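PDB 6JPK: aspartate aminotransferase, cytoplasmic from Schizosaccharomyces pombe 972h-, which catalyses the reversible, pyridoxal 5'-phosphate-dependent transfer of an amino group from L-aspartate to 2-oxoglutarate, giving oxaloacetate and L-glutamate. Local coordinates for residues Leu71-Ala84 with Ser96-Gly108. The protein carries 1 engineered substitution. Residues are numbered along the deposited sequence; the frame is centred on the assembly and turned at random. Where two conformers were deposited one is given.
With PO4 (phosphate ion), chain C.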
# COMPACT_ATOMS: atom_id res chain seq x y z
N LEU A 71 2.91 11.92 -3.25
CA LEU A 71 1.58 12.37 -3.62
C LEU A 71 0.83 12.91 -2.41
O LEU A 71 1.17 12.59 -1.26
CB LEU A 71 0.78 11.22 -4.21
CG LEU A 71 1.35 10.61 -5.49
CD1 LEU A 71 0.40 9.54 -6.01
CD2 LEU A 71 1.58 11.71 -6.54
N PRO A 72 -0.22 13.72 -2.63
CA PRO A 72 -1.18 14.00 -1.56
C PRO A 72 -1.72 12.72 -0.93
O PRO A 72 -1.66 11.63 -1.51
CB PRO A 72 -2.28 14.80 -2.26
CG PRO A 72 -1.58 15.48 -3.36
CD PRO A 72 -0.50 14.54 -3.83
N ILE A 73 -2.26 12.86 0.27
CA ILE A 73 -2.67 11.68 1.02
C ILE A 73 -3.74 10.90 0.26
O ILE A 73 -3.74 9.65 0.25
CB ILE A 73 -3.15 12.09 2.43
CG1 ILE A 73 -3.55 10.86 3.24
CG2 ILE A 73 -4.32 13.06 2.34
CD1 ILE A 73 -3.34 11.10 4.68
N ALA A 74 -4.65 11.60 -0.40
CA ALA A 74 -5.71 10.97 -1.17
C ALA A 74 -5.27 10.57 -2.58
O ALA A 74 -6.05 9.95 -3.31
CB ALA A 74 -6.93 11.90 -1.24
N GLY A 75 -4.05 10.92 -2.97
CA GLY A 75 -3.47 10.48 -4.23
C GLY A 75 -3.35 11.61 -5.24
O GLY A 75 -3.60 12.78 -4.94
N LEU A 76 -2.97 11.22 -6.45
CA LEU A 76 -2.73 12.17 -7.53
C LEU A 76 -4.07 12.71 -8.03
O LEU A 76 -4.90 11.93 -8.51
CB LEU A 76 -1.98 11.46 -8.66
CG LEU A 76 -1.65 12.25 -9.92
CD1 LEU A 76 -0.57 13.31 -9.64
CD2 LEU A 76 -1.23 11.31 -11.04
N PRO A 77 -4.32 14.02 -7.92
CA PRO A 77 -5.69 14.52 -8.20
C PRO A 77 -6.17 14.24 -9.61
O PRO A 77 -7.35 13.91 -9.79
CB PRO A 77 -5.57 16.03 -7.93
CG PRO A 77 -4.45 16.12 -6.92
CD PRO A 77 -3.46 15.06 -7.34
N ARG A 78 -5.31 14.34 -10.63
CA ARG A 78 -5.81 14.07 -11.97
C ARG A 78 -6.07 12.58 -12.18
O ARG A 78 -6.79 12.22 -13.12
CB ARG A 78 -4.84 14.60 -13.03
CG ARG A 78 -3.40 14.25 -12.80
CD ARG A 78 -2.49 15.33 -13.41
NE ARG A 78 -1.08 15.06 -13.12
CZ ARG A 78 -0.38 14.12 -13.74
NH1 ARG A 78 -0.97 13.38 -14.68
NH2 ARG A 78 0.90 13.91 -13.42
N PHE A 79 -5.49 11.71 -11.34
CA PHE A 79 -5.89 10.31 -11.37
C PHE A 79 -7.23 10.10 -10.67
O PHE A 79 -8.14 9.49 -11.25
CB PHE A 79 -4.83 9.42 -10.73
CG PHE A 79 -5.32 8.01 -10.45
CD1 PHE A 79 -5.46 7.10 -11.49
CD2 PHE A 79 -5.66 7.61 -9.16
CE1 PHE A 79 -5.92 5.80 -11.25
CE2 PHE A 79 -6.12 6.31 -8.90
CZ PHE A 79 -6.25 5.42 -9.94
N THR A 80 -7.38 10.56 -9.42
CA THR A 80 -8.62 10.26 -8.71
C THR A 80 -9.81 10.87 -9.43
O THR A 80 -10.88 10.25 -9.49
CB THR A 80 -8.57 10.75 -7.25
OG1 THR A 80 -8.39 12.17 -7.23
CG2 THR A 80 -7.44 10.06 -6.45
N LYS A 81 -9.65 12.06 -10.01
CA LYS A 81 -10.77 12.64 -10.74
C LYS A 81 -11.10 11.83 -11.98
O LYS A 81 -12.27 11.52 -12.24
CB LYS A 81 -10.48 14.10 -11.11
CG LYS A 81 -11.69 14.82 -11.75
CD LYS A 81 -11.32 16.23 -12.19
CE LYS A 81 -12.49 16.95 -12.84
NZ LYS A 81 -12.04 18.21 -13.52
N ALA A 82 -10.08 11.46 -12.77
CA ALA A 82 -10.31 10.69 -14.00
C ALA A 82 -10.84 9.29 -13.70
O ALA A 82 -11.65 8.76 -14.47
CB ALA A 82 -9.01 10.59 -14.80
N ALA A 83 -10.39 8.67 -12.61
CA ALA A 83 -10.87 7.34 -12.26
C ALA A 83 -12.37 7.36 -11.97
O ALA A 83 -13.09 6.44 -12.36
CB ALA A 83 -10.10 6.81 -11.05
N ALA A 84 -12.84 8.40 -11.28
CA ALA A 84 -14.27 8.56 -11.03
C ALA A 84 -15.02 8.85 -12.33
O ALA A 84 -16.13 8.35 -12.53
CB ALA A 84 -14.50 9.68 -10.02
N SER A 96 -19.13 17.09 -10.92
CA SER A 96 -19.17 18.55 -10.97
C SER A 96 -19.89 19.13 -9.76
O SER A 96 -19.58 20.25 -9.33
CB SER A 96 -19.80 19.02 -12.29
OG SER A 96 -21.14 18.60 -12.43
N GLU A 97 -20.84 18.40 -9.18
CA GLU A 97 -21.42 18.82 -7.91
C GLU A 97 -20.53 18.51 -6.71
O GLU A 97 -20.93 18.80 -5.58
CB GLU A 97 -22.79 18.15 -7.70
CG GLU A 97 -23.86 18.60 -8.69
CD GLU A 97 -25.17 17.82 -8.54
OE1 GLU A 97 -25.42 17.28 -7.43
OE2 GLU A 97 -25.94 17.73 -9.52
N ASP A 98 -19.35 17.91 -6.92
CA ASP A 98 -18.41 17.65 -5.82
C ASP A 98 -18.99 16.65 -4.82
O ASP A 98 -18.85 16.80 -3.60
CB ASP A 98 -17.99 18.95 -5.12
CG ASP A 98 -16.77 18.80 -4.23
OD1 ASP A 98 -15.83 18.07 -4.61
OD2 ASP A 98 -16.74 19.42 -3.14
N ARG A 99 -19.66 15.61 -5.33
CA ARG A 99 -20.30 14.62 -4.47
C ARG A 99 -19.52 13.32 -4.33
O ARG A 99 -19.97 12.43 -3.60
CB ARG A 99 -21.71 14.32 -4.99
CG ARG A 99 -22.75 15.39 -4.63
CD ARG A 99 -24.05 15.19 -5.41
NE ARG A 99 -24.61 13.86 -5.18
CZ ARG A 99 -25.68 13.38 -5.82
NH1 ARG A 99 -26.29 14.13 -6.74
NH2 ARG A 99 -26.11 12.16 -5.54
N VAL A 100 -18.37 13.16 -4.99
CA VAL A 100 -17.63 11.90 -4.93
C VAL A 100 -16.35 12.13 -4.13
O VAL A 100 -15.53 12.99 -4.48
CB VAL A 100 -17.31 11.34 -6.34
CG1 VAL A 100 -16.60 9.99 -6.23
CG2 VAL A 100 -18.58 11.19 -7.15
N ALA A 101 -16.20 11.38 -3.04
CA ALA A 101 -14.95 11.36 -2.28
C ALA A 101 -14.11 10.21 -2.83
O ALA A 101 -14.51 9.05 -2.73
CB ALA A 101 -15.21 11.17 -0.78
N SER A 102 -12.97 10.53 -3.43
CA SER A 102 -12.14 9.54 -4.12
C SER A 102 -10.78 9.47 -3.44
O SER A 102 -10.13 10.50 -3.22
CB SER A 102 -11.96 9.89 -5.60
OG SER A 102 -13.23 9.96 -6.27
N MET A 103 -10.35 8.25 -3.12
CA MET A 103 -9.07 8.02 -2.47
C MET A 103 -8.29 7.01 -3.30
O MET A 103 -8.69 5.84 -3.39
CB MET A 103 -9.27 7.51 -1.04
CG MET A 103 -9.94 8.52 -0.13
SD MET A 103 -8.70 9.45 0.80
CE MET A 103 -7.77 8.03 1.43
N GLN A 104 -7.19 7.46 -3.90
CA GLN A 104 -6.29 6.53 -4.56
C GLN A 104 -5.83 5.50 -3.54
O GLN A 104 -5.48 5.85 -2.41
CB GLN A 104 -5.11 7.26 -5.18
CG GLN A 104 -4.09 6.35 -5.86
CD GLN A 104 -2.90 7.13 -6.38
OE1 GLN A 104 -2.99 8.34 -6.66
NE2 GLN A 104 -1.77 6.44 -6.52
N SER A 105 -5.86 4.23 -3.93
CA SER A 105 -5.62 3.12 -3.02
C SER A 105 -4.57 2.19 -3.60
O SER A 105 -4.21 2.27 -4.78
CB SER A 105 -6.92 2.35 -2.75
OG SER A 105 -7.49 1.89 -3.97
N VAL A 106 -4.10 1.27 -2.76
CA VAL A 106 -3.19 0.23 -3.20
C VAL A 106 -4.04 -0.80 -3.93
O VAL A 106 -4.37 -1.86 -3.38
CB VAL A 106 -2.42 -0.40 -2.03
CG1 VAL A 106 -1.39 -1.41 -2.52
CG2 VAL A 106 -1.74 0.69 -1.20
N SER A 107 -4.43 -0.46 -5.16
CA SER A 107 -5.27 -1.27 -6.05
C SER A 107 -6.63 -1.58 -5.43
O SER A 107 -7.06 -0.91 -4.49
CB SER A 107 -4.55 -2.57 -6.43
OG SER A 107 -4.88 -2.96 -7.76
N GLY A 108 -7.32 -2.58 -5.99
CA GLY A 108 -8.66 -2.89 -5.53
C GLY A 108 -8.71 -3.40 -4.10
O GLY A 108 -9.64 -3.09 -3.35
P PO4 C . -6.22 -5.93 -6.86
O1 PO4 C . -5.96 -5.72 -5.38
O2 PO4 C . -6.57 -4.63 -7.55
O3 PO4 C . -4.97 -6.52 -7.47
O4 PO4 C . -7.36 -6.88 -7.10
O HOH W 1 -13.12 12.06 -7.64
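The first turns of helix 77-87 and the turn before it pack against strand 100-106, an outermost strand of the mixed central sheet in the large domain of this fold-type I, pyridoxal-phosphate-dependent aminotransferase. Strand 264-270 pairs with the inner edge of strand 100-106, while the type I beta turn Pro72-Gly75 bonds to its other edge: Gln104 N donates to Ala74 O over 2.8 Å. Gln104, the main link between the segments, also bonds through its side chain. With CG anti to the backbone N (chi1 178°) and an extended chain beyond, its amide reaches the start of the helix, where OE1 accepts Leu76 N at 2.9 Å. This bond is nearly straight (165° at the hydrogen) and satisfies the amide N-H of the N-cap residue, while Leu76 O receives Thr80 N in the first helical turn. Phe79 meets the glutamine chain at about a right angle, CE2 lying 3.7 Å from Gln104 CG, with the ring and amide planes 72° apart. An alanine in place of Gln104 would probably deprive Leu76 N of this acceptor and open a gap beside the Phe79 ring. Gly75 suits its place because a CB would collide with Gln104 CB, and its positive phi would also jam a side chain against the preceding carbonyl. Farther along the helix, the Thr80 methyl CG2 packs 3.9 Å from Gln104 CB, and the small Ser102 and Ala84 permit close approach: Thr80 CB rests 3.9 Å from Ser102 CB, and Ala84 CB lies 4.3 Å from Val100 CG1. The Ser102 hydroxyl bonds to His268 on strand 264-270. The CB of Met103 points away from segment 71-84, yet its bent chain brings SD within 3.6 Å of Ala74 CB.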